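Local coordinates for protein imidazolonepropionase (Unidentified, PDB 2Q09) that catalyses the hydrolytic ring opening of imidazolone-5-propanoate to N-formimidoyl-L-glutamate, the third step of histidine degradation, at residues D188-T193 / I218-A223; W9-P14 / V43-L48. All coordinates share one frame; numbering follows the deposited sequence.

Interaction 1 (D188-T193 / I218-A223)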
ATOM      1  N   ASP A 188      -5.460  15.742  23.076  1.00 38.37           N
ATOM      2  CA  ASP A 188      -4.031  15.948  23.278  1.00 37.64           C
ATOM      3  C   ASP A 188      -3.423  14.923  24.215  1.00 37.17           C
ATOM      4  O   ASP A 188      -2.236  14.620  24.139  1.00 36.80           O
ATOM      5  CB  ASP A 188      -3.783  17.355  23.816  1.00 39.49           C
ATOM      6  CG  ASP A 188      -4.018  18.416  22.766  1.00 41.87           C
ATOM      7  OD1 ASP A 188      -4.793  19.360  23.022  1.00 44.10           O
ATOM      8  OD2 ASP A 188      -3.423  18.304  21.677  1.00 42.58           O
ATOM      9  N   SER A 189      -4.248  14.384  25.103  1.00 36.74           N
ATOM     10  CA  SER A 189      -3.789  13.381  26.045  1.00 37.49           C
ATOM     11  C   SER A 189      -3.514  12.102  25.260  1.00 36.08           C
ATOM     12  O   SER A 189      -2.573  11.365  25.562  1.00 36.24           O
ATOM     13  CB  SER A 189      -4.859  13.142  27.113  1.00 38.24           C
ATOM     14  OG  SER A 189      -4.302  12.505  28.249  1.00 42.28           O
ATOM     15  N   TRP A 190      -4.337  11.854  24.245  1.00 34.88           N
ATOM     16  CA  TRP A 190      -4.180  10.672  23.405  1.00 33.68           C
ATOM     17  C   TRP A 190      -2.898  10.833  22.592  1.00 33.95           C
ATOM     18  O   TRP A 190      -2.143   9.883  22.407  1.00 34.19           O
ATOM     19  CB  TRP A 190      -5.397  10.521  22.478  1.00 33.07           C
ATOM     20  CG  TRP A 190      -5.256   9.438  21.446  1.00 32.04           C
ATOM     21  CD1 TRP A 190      -5.419   9.570  20.096  1.00 32.72           C
ATOM     22  CD2 TRP A 190      -4.911   8.063  21.679  1.00 31.40           C
ATOM     23  NE1 TRP A 190      -5.192   8.364  19.470  1.00 31.40           N
ATOM     24  CE2 TRP A 190      -4.879   7.425  20.416  1.00 32.50           C
ATOM     25  CE3 TRP A 190      -4.623   7.310  22.829  1.00 31.38           C
ATOM     26  CZ2 TRP A 190      -4.575   6.067  20.270  1.00 30.55           C
ATOM     27  CZ3 TRP A 190      -4.318   5.954  22.682  1.00 29.87           C
ATOM     28  CH2 TRP A 190      -4.298   5.350  21.410  1.00 30.78           C
ATOM     29  N   VAL A 191      -2.647  12.042  22.108  1.00 35.18           N
ATOM     30  CA  VAL A 191      -1.439  12.302  21.339  1.00 35.23           C
ATOM     31  C   VAL A 191      -0.208  12.037  22.210  1.00 35.82           C
ATOM     32  O   VAL A 191       0.771  11.453  21.742  1.00 35.17           O
ATOM     33  CB  VAL A 191      -1.409  13.756  20.810  1.00 36.11           C
ATOM     34  CG1 VAL A 191      -0.080  14.030  20.117  1.00 34.82           C
ATOM     35  CG2 VAL A 191      -2.559  13.971  19.834  1.00 35.69           C
ATOM     36  N   GLU A 192      -0.256  12.450  23.475  1.00 35.66           N
ATOM     37  CA  GLU A 192       0.875  12.209  24.371  1.00 36.07           C
ATOM     38  C   GLU A 192       1.131  10.714  24.538  1.00 34.25           C
ATOM     39  O   GLU A 192       2.274  10.267  24.574  1.00 33.84           O
ATOM     40  CB  GLU A 192       0.626  12.828  25.747  1.00 39.51           C
ATOM     41  CG  GLU A 192       1.166  14.244  25.905  1.00 45.04           C
ATOM     42  CD  GLU A 192       1.098  14.740  27.340  1.00 49.34           C
ATOM     43  OE1 GLU A 192       1.609  15.844  27.612  1.00 51.60           O
ATOM     44  OE2 GLU A 192       0.528  14.026  28.194  1.00 49.74           O
ATOM     45  N   THR A 193       0.055   9.945  24.649  1.00 32.57           N
ATOM     46  CA  THR A 193       0.156   8.500  24.812  1.00 31.52           C
ATOM     47  C   THR A 193       0.871   7.855  23.629  1.00 29.92           C
ATOM     48  O   THR A 193       1.739   6.998  23.805  1.00 28.55           O
ATOM     49  CB  THR A 193      -1.239   7.869  24.945  1.00 31.79           C
ATOM     50  OG1 THR A 193      -1.856   8.326  26.152  1.00 32.46           O
ATOM     51  CG2 THR A 193      -1.133   6.343  24.968  1.00 31.67           C
ATOM     52  N   ILE A 218     -11.843  16.431  11.203  1.00 46.52           N
ATOM     53  CA  ILE A 218     -12.483  15.424  12.041  1.00 46.34           C
ATOM     54  C   ILE A 218     -11.441  14.373  12.424  1.00 45.82           C
ATOM     55  O   ILE A 218     -11.767  13.305  12.940  1.00 45.75           O
ATOM     56  CB  ILE A 218     -13.686  14.743  11.325  1.00 47.10           C
ATOM     57  CG1 ILE A 218     -13.210  13.897  10.146  1.00 47.32           C
ATOM     58  CG2 ILE A 218     -14.656  15.797  10.836  1.00 47.15           C
ATOM     59  CD1 ILE A 218     -14.321  13.240   9.351  1.00 46.66           C
ATOM     60  N   GLY A 219     -10.177  14.698  12.161  1.00 44.23           N
ATOM     61  CA  GLY A 219      -9.082  13.804  12.481  1.00 42.45           C
ATOM     62  C   GLY A 219      -8.158  14.493  13.463  1.00 41.87           C
ATOM     63  O   GLY A 219      -8.602  14.962  14.512  1.00 42.56           O
ATOM     64  N   PHE A 220      -6.876  14.555  13.128  1.00 40.27           N
ATOM     65  CA  PHE A 220      -5.901  15.204  13.992  1.00 38.94           C
ATOM     66  C   PHE A 220      -5.401  16.478  13.329  1.00 38.54           C
ATOM     67  O   PHE A 220      -5.201  16.520  12.119  1.00 37.05           O
ATOM     68  CB  PHE A 220      -4.739  14.250  14.287  1.00 39.26           C
ATOM     69  CG  PHE A 220      -5.113  13.132  15.213  1.00 39.91           C
ATOM     70  CD1 PHE A 220      -4.963  13.274  16.588  1.00 40.86           C
ATOM     71  CD2 PHE A 220      -5.681  11.966  14.714  1.00 39.57           C
ATOM     72  CE1 PHE A 220      -5.388  12.271  17.456  1.00 40.82           C
ATOM     73  CE2 PHE A 220      -6.109  10.959  15.576  1.00 39.81           C
ATOM     74  CZ  PHE A 220      -5.962  11.114  16.948  1.00 40.26           C
ATOM     75  N   SER A 221      -5.226  17.524  14.127  1.00 38.70           N
ATOM     76  CA  SER A 221      -4.762  18.808  13.613  1.00 38.05           C
ATOM     77  C   SER A 221      -3.320  18.733  13.138  1.00 37.55           C
ATOM     78  O   SER A 221      -2.627  17.740  13.352  1.00 36.71           O
ATOM     79  CB  SER A 221      -4.875  19.890  14.687  1.00 38.75           C
ATOM     80  OG  SER A 221      -3.885  19.714  15.687  1.00 37.81           O
ATOM     81  N   LEU A 222      -2.881  19.803  12.486  1.00 37.05           N
ATOM     82  CA  LEU A 222      -1.525  19.898  11.974  1.00 36.70           C
ATOM     83  C   LEU A 222      -0.547  19.877  13.153  1.00 36.45           C
ATOM     84  O   LEU A 222       0.504  19.244  13.092  1.00 36.39           O
ATOM     85  CB  LEU A 222      -1.380  21.195  11.175  1.00 37.83           C
ATOM     86  CG  LEU A 222      -0.138  21.422  10.315  1.00 38.54           C
ATOM     87  CD1 LEU A 222      -0.120  20.432   9.152  1.00 38.45           C
ATOM     88  CD2 LEU A 222      -0.154  22.849   9.795  1.00 37.99           C
ATOM     89  N   ALA A 223      -0.908  20.561  14.231  1.00 36.44           N
ATOM     90  CA  ALA A 223      -0.061  20.619  15.420  1.00 35.85           C
ATOM     91  C   ALA A 223       0.074  19.242  16.066  1.00 35.61           C
ATOM     92  O   ALA A 223       1.172  18.827  16.419  1.00 35.33           O
ATOM     93  CB  ALA A 223      -0.634  21.620  16.423  1.00 35.35           C
TER
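Val191 and Phe220 mark the closest backbone approach between 188-193, part of helix 187-204, and the loop 218-221 with the first turn of helix 222-234: their CA atoms are 9.1 Å apart. Such a gap rules out backbone contact, and side chains fill it. Gly219 and Phe220 both face Glu216 in a classic beta bulge, and one residue later Ser221 takes the N-cap position, where its hydroxyl caps a backbone N of the new helix.

Phe220, the second residue of the bulge and the one just before the N-cap, sends its ring toward helix 187-204. The ring meets Trp190 rim to rim: CZ of Phe220 lies 3.5 Å from CD1 of Trp190, near the plane of the indole and at its five-membered end. The ring planes are inclined at 38° and the centroids lie 5.8 Å apart, so neither ring covers the other's face and the pair is not a stack. The indole reaches this position because CG of Trp190 stands anti to the backbone N (chi1 172°). Val191 adds a looser touch, its CG2 lying 4.1 Å from CE1 of Phe220. All three side chains are buried. NE1 of Trp190 makes a weak hydrogen bond to the carbonyl of Ala175, while Asp188 bonds to Gln224 of the following helix.

In this amidohydrolase TIM barrel the contact joins helix 187-204, which follows strand 168-176, to the loop leading from strand 210-213 into helix 222-234. The side chain of Phe220 is about 6 Å from that of His177, a residue of the inhibitor pocket, and about 9 Å from the bound inhibitor, which sets the cluster just outside the pocket lining.

Interaction 2 (W9-P14 / V43-L48)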
ATOM      1  N   TRP A   9      14.994 -18.454 -15.561  1.00 35.63           N
ATOM      2  CA  TRP A   9      13.749 -18.410 -16.308  1.00 35.31           C
ATOM      3  C   TRP A   9      14.116 -18.045 -17.738  1.00 34.50           C
ATOM      4  O   TRP A   9      14.561 -16.929 -18.007  1.00 34.21           O
ATOM      5  CB  TRP A   9      12.807 -17.354 -15.713  1.00 35.21           C
ATOM      6  CG  TRP A   9      12.100 -17.833 -14.498  1.00 34.36           C
ATOM      7  CD1 TRP A   9      10.827 -18.318 -14.429  1.00 34.09           C
ATOM      8  CD2 TRP A   9      12.647 -17.952 -13.182  1.00 33.98           C
ATOM      9  NE1 TRP A   9      10.548 -18.740 -13.153  1.00 33.87           N
ATOM     10  CE2 TRP A   9      11.653 -18.529 -12.365  1.00 33.39           C
ATOM     11  CE3 TRP A   9      13.888 -17.637 -12.612  1.00 34.42           C
ATOM     12  CZ2 TRP A   9      11.855 -18.791 -11.007  1.00 34.38           C
ATOM     13  CZ3 TRP A   9      14.088 -17.898 -11.258  1.00 34.33           C
ATOM     14  CH2 TRP A   9      13.079 -18.471 -10.478  1.00 33.83           C
ATOM     15  N   LEU A  10      13.947 -18.992 -18.651  1.00 34.21           N
ATOM     16  CA  LEU A  10      14.278 -18.757 -20.050  1.00 33.50           C
ATOM     17  C   LEU A  10      13.107 -18.203 -20.850  1.00 33.86           C
ATOM     18  O   LEU A  10      11.942 -18.452 -20.536  1.00 33.20           O
ATOM     19  CB  LEU A  10      14.756 -20.056 -20.705  1.00 33.96           C
ATOM     20  CG  LEU A  10      16.070 -20.668 -20.212  1.00 33.96           C
ATOM     21  CD1 LEU A  10      16.255 -22.041 -20.838  1.00 35.37           C
ATOM     22  CD2 LEU A  10      17.235 -19.752 -20.566  1.00 33.69           C
ATOM     23  N   ASN A  11      13.442 -17.459 -21.897  1.00 32.80           N
ATOM     24  CA  ASN A  11      12.467 -16.867 -22.793  1.00 32.32           C
ATOM     25  C   ASN A  11      11.345 -16.075 -22.131  1.00 30.27           C
ATOM     26  O   ASN A  11      10.171 -16.373 -22.331  1.00 29.07           O
ATOM     27  CB  ASN A  11      11.868 -17.951 -23.695  1.00 33.12           C
ATOM     28  CG  ASN A  11      12.919 -18.631 -24.554  1.00 37.83           C
ATOM     29  OD1 ASN A  11      13.680 -17.971 -25.256  1.00 38.28           O
ATOM     30  ND2 ASN A  11      12.967 -19.957 -24.502  1.00 38.48           N
ATOM     31  N   VAL A  12      11.710 -15.078 -21.339  1.00 30.26           N
ATOM     32  CA  VAL A  12      10.712 -14.224 -20.710  1.00 29.84           C
ATOM     33  C   VAL A  12      10.734 -12.886 -21.443  1.00 28.89           C
ATOM     34  O   VAL A  12      11.800 -12.412 -21.837  1.00 27.95           O
ATOM     35  CB  VAL A  12      11.014 -13.961 -19.218  1.00 30.35           C
ATOM     36  CG1 VAL A  12      10.832 -15.236 -18.412  1.00 31.23           C
ATOM     37  CG2 VAL A  12      12.409 -13.408 -19.055  1.00 32.15           C
ATOM     38  N   THR A  13       9.558 -12.300 -21.657  1.00 27.12           N
ATOM     39  CA  THR A  13       9.451 -10.992 -22.301  1.00 26.31           C
ATOM     40  C   THR A  13       9.288 -10.033 -21.127  1.00 25.85           C
ATOM     41  O   THR A  13       8.185  -9.809 -20.636  1.00 24.34           O
ATOM     42  CB  THR A  13       8.218 -10.912 -23.210  1.00 25.95           C
ATOM     43  OG1 THR A  13       8.285 -11.954 -24.192  1.00 28.37           O
ATOM     44  CG2 THR A  13       8.162  -9.557 -23.907  1.00 25.87           C
ATOM     45  N   PRO A  14      10.398  -9.434 -20.680  1.00 26.14           N
ATOM     46  CA  PRO A  14      10.429  -8.509 -19.552  1.00 25.69           C
ATOM     47  C   PRO A  14       9.902  -7.092 -19.691  1.00 25.90           C
ATOM     48  O   PRO A  14      10.322  -6.341 -20.566  1.00 25.31           O
ATOM     49  CB  PRO A  14      11.902  -8.511 -19.170  1.00 27.24           C
ATOM     50  CG  PRO A  14      12.548  -8.504 -20.525  1.00 25.82           C
ATOM     51  CD  PRO A  14      11.738  -9.556 -21.284  1.00 26.62           C
ATOM     52  N   VAL A  43      19.825 -11.462 -19.448  1.00 37.69           N
ATOM     53  CA  VAL A  43      20.490 -11.579 -20.739  1.00 36.88           C
ATOM     54  C   VAL A  43      19.556 -11.896 -21.901  1.00 35.81           C
ATOM     55  O   VAL A  43      18.775 -12.844 -21.842  1.00 35.76           O
ATOM     56  CB  VAL A  43      21.553 -12.691 -20.687  1.00 37.41           C
ATOM     57  CG1 VAL A  43      22.317 -12.754 -22.006  1.00 38.81           C
ATOM     58  CG2 VAL A  43      22.487 -12.459 -19.516  1.00 36.94           C
ATOM     59  N   PRO A  44      19.626 -11.104 -22.979  1.00 36.03           N
ATOM     60  CA  PRO A  44      18.767 -11.354 -24.139  1.00 36.11           C
ATOM     61  C   PRO A  44      18.961 -12.782 -24.633  1.00 37.30           C
ATOM     62  O   PRO A  44      20.069 -13.312 -24.586  1.00 38.33           O
ATOM     63  CB  PRO A  44      19.225 -10.299 -25.155  1.00 36.48           C
ATOM     64  CG  PRO A  44      20.596  -9.879 -24.666  1.00 36.83           C
ATOM     65  CD  PRO A  44      20.458  -9.907 -23.179  1.00 35.65           C
HETATM   66  N   MSE A  45      17.884 -13.410 -25.089  1.00 37.75           N
HETATM   67  CA  MSE A  45      17.958 -14.782 -25.568  1.00 40.66           C
HETATM   68  C   MSE A  45      18.844 -14.970 -26.797  1.00 43.11           C
HETATM   69  O   MSE A  45      19.409 -16.042 -26.990  1.00 43.72           O
HETATM   70  CB  MSE A  45      16.552 -15.324 -25.848  1.00 38.99           C
HETATM   71  CG  MSE A  45      15.723 -15.580 -24.585  1.00 38.94           C
HETATM   72 SE   MSE A  45      16.611 -16.778 -23.317  1.00 39.47          SE
HETATM   73  CE  MSE A  45      16.318 -18.425 -24.312  1.00 40.48           C
ATOM     74  N   GLN A  46      18.975 -13.939 -27.626  1.00 45.48           N
ATOM     75  CA  GLN A  46      19.813 -14.052 -28.816  1.00 47.27           C
ATOM     76  C   GLN A  46      21.276 -14.273 -28.447  1.00 48.22           C
ATOM     77  O   GLN A  46      22.057 -14.780 -29.248  1.00 49.18           O
ATOM     78  CB  GLN A  46      19.666 -12.810 -29.709  1.00 48.46           C
ATOM     79  CG  GLN A  46      19.953 -11.489 -29.031  1.00 50.43           C
ATOM     80  CD  GLN A  46      19.999 -10.329 -30.013  1.00 53.07           C
ATOM     81  OE1 GLN A  46      20.835 -10.300 -30.911  1.00 54.62           O
ATOM     82  NE2 GLN A  46      19.098  -9.371 -29.851  1.00 53.15           N
ATOM     83  N   ASP A  47      21.647 -13.890 -27.229  1.00 48.02           N
ATOM     84  CA  ASP A  47      23.011 -14.066 -26.740  1.00 48.69           C
ATOM     85  C   ASP A  47      23.152 -15.435 -26.088  1.00 49.18           C
ATOM     86  O   ASP A  47      24.077 -15.659 -25.313  1.00 50.19           O
ATOM     87  CB  ASP A  47      23.357 -12.995 -25.697  1.00 48.14           C
ATOM     88  CG  ASP A  47      23.423 -11.601 -26.281  1.00 48.79           C
ATOM     89  OD1 ASP A  47      22.774 -11.352 -27.314  1.00 51.30           O
ATOM     90  OD2 ASP A  47      24.120 -10.748 -25.694  1.00 49.58           O
ATOM     91  N   LEU A  48      22.234 -16.344 -26.391  1.00 49.26           N
ATOM     92  CA  LEU A  48      22.275 -17.683 -25.817  1.00 49.41           C
ATOM     93  C   LEU A  48      21.772 -18.735 -26.795  1.00 49.90           C
ATOM     94  O   LEU A  48      20.952 -18.453 -27.660  1.00 50.46           O
ATOM     95  CB  LEU A  48      21.432 -17.730 -24.537  1.00 48.89           C
ATOM     96  CG  LEU A  48      21.894 -16.859 -23.366  1.00 48.35           C
ATOM     97  CD1 LEU A  48      20.951 -17.024 -22.188  1.00 48.89           C
ATOM     98  CD2 LEU A  48      23.312 -17.251 -22.975  1.00 49.61           C
TER
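Met45, present as selenomethionine, lies across the corner formed by Leu10 and Asn11, and its side chain crosses both of theirs at about a right angle. It starts toward the 9-14 segment and then bends twice. The bend at chi2 (-56°) sets SE of Met45 3.5 Å from the amide N of Asn11; the further bend at chi3 places the terminal methyl, whose exact position is doubtful.

On the apolar side, CD2 of Leu10 is 4.1 Å from SE of Met45. The same leucine methyl is equally near CE of Met45, but that contact is less certain. On the polar side the carboxamide of Asn11 lies against the folded chain. Its oxygen is modelled too close to the methyl, so the detailed placement there is doubtful. ND2 of Asn11 hydrogen-bonds to OD1 of Asp58, a partner outside the two segments.

The backbones come nearest at the same place, with the CA atoms of Asn11 and Met45 6.5 Å apart. Asn11 has phi 51° and psi 57°, a left-handed conformation consistent with its place in a G1 beta bulge, in which Asn11 and Val12 both face His30. On the other segment, Met45 begins a short 3-10 turn just after strand 38-44, closed by the bond from Leu48 N to Met45 O at 2.9 Å.

The contact is plain packing: the turn after edge strand 38-44 lays Met45 on Ala31 of the adjacent strand 30-35 and against the bulged corner at Asn11, where the chain leaves the four-stranded mixed sheet for strand 12-14, which pairs with strand 63-73.

How the interactions relate
Interaction 2 comes first along the chain and closes before interaction 1 opens. Their centres are 54 Å apart and their nearest atoms about 41 Å, on opposite sides of the chain's centre, so the two share no residue and do not touch. Interaction 2 belongs to the four-stranded mixed sheet containing 7-10, 30-35 and 38-44, away from the annotated sites. Interaction 1 sits in the amidohydrolase barrel, between helix 187-204 and the start of helix 222-234, with the side chain of Phe220 about 9 Å from the bound inhibitor. One contact therefore lies in the small N-terminal beta region, the other on the barrel near the inhibitor pocket, and the two are structurally separate.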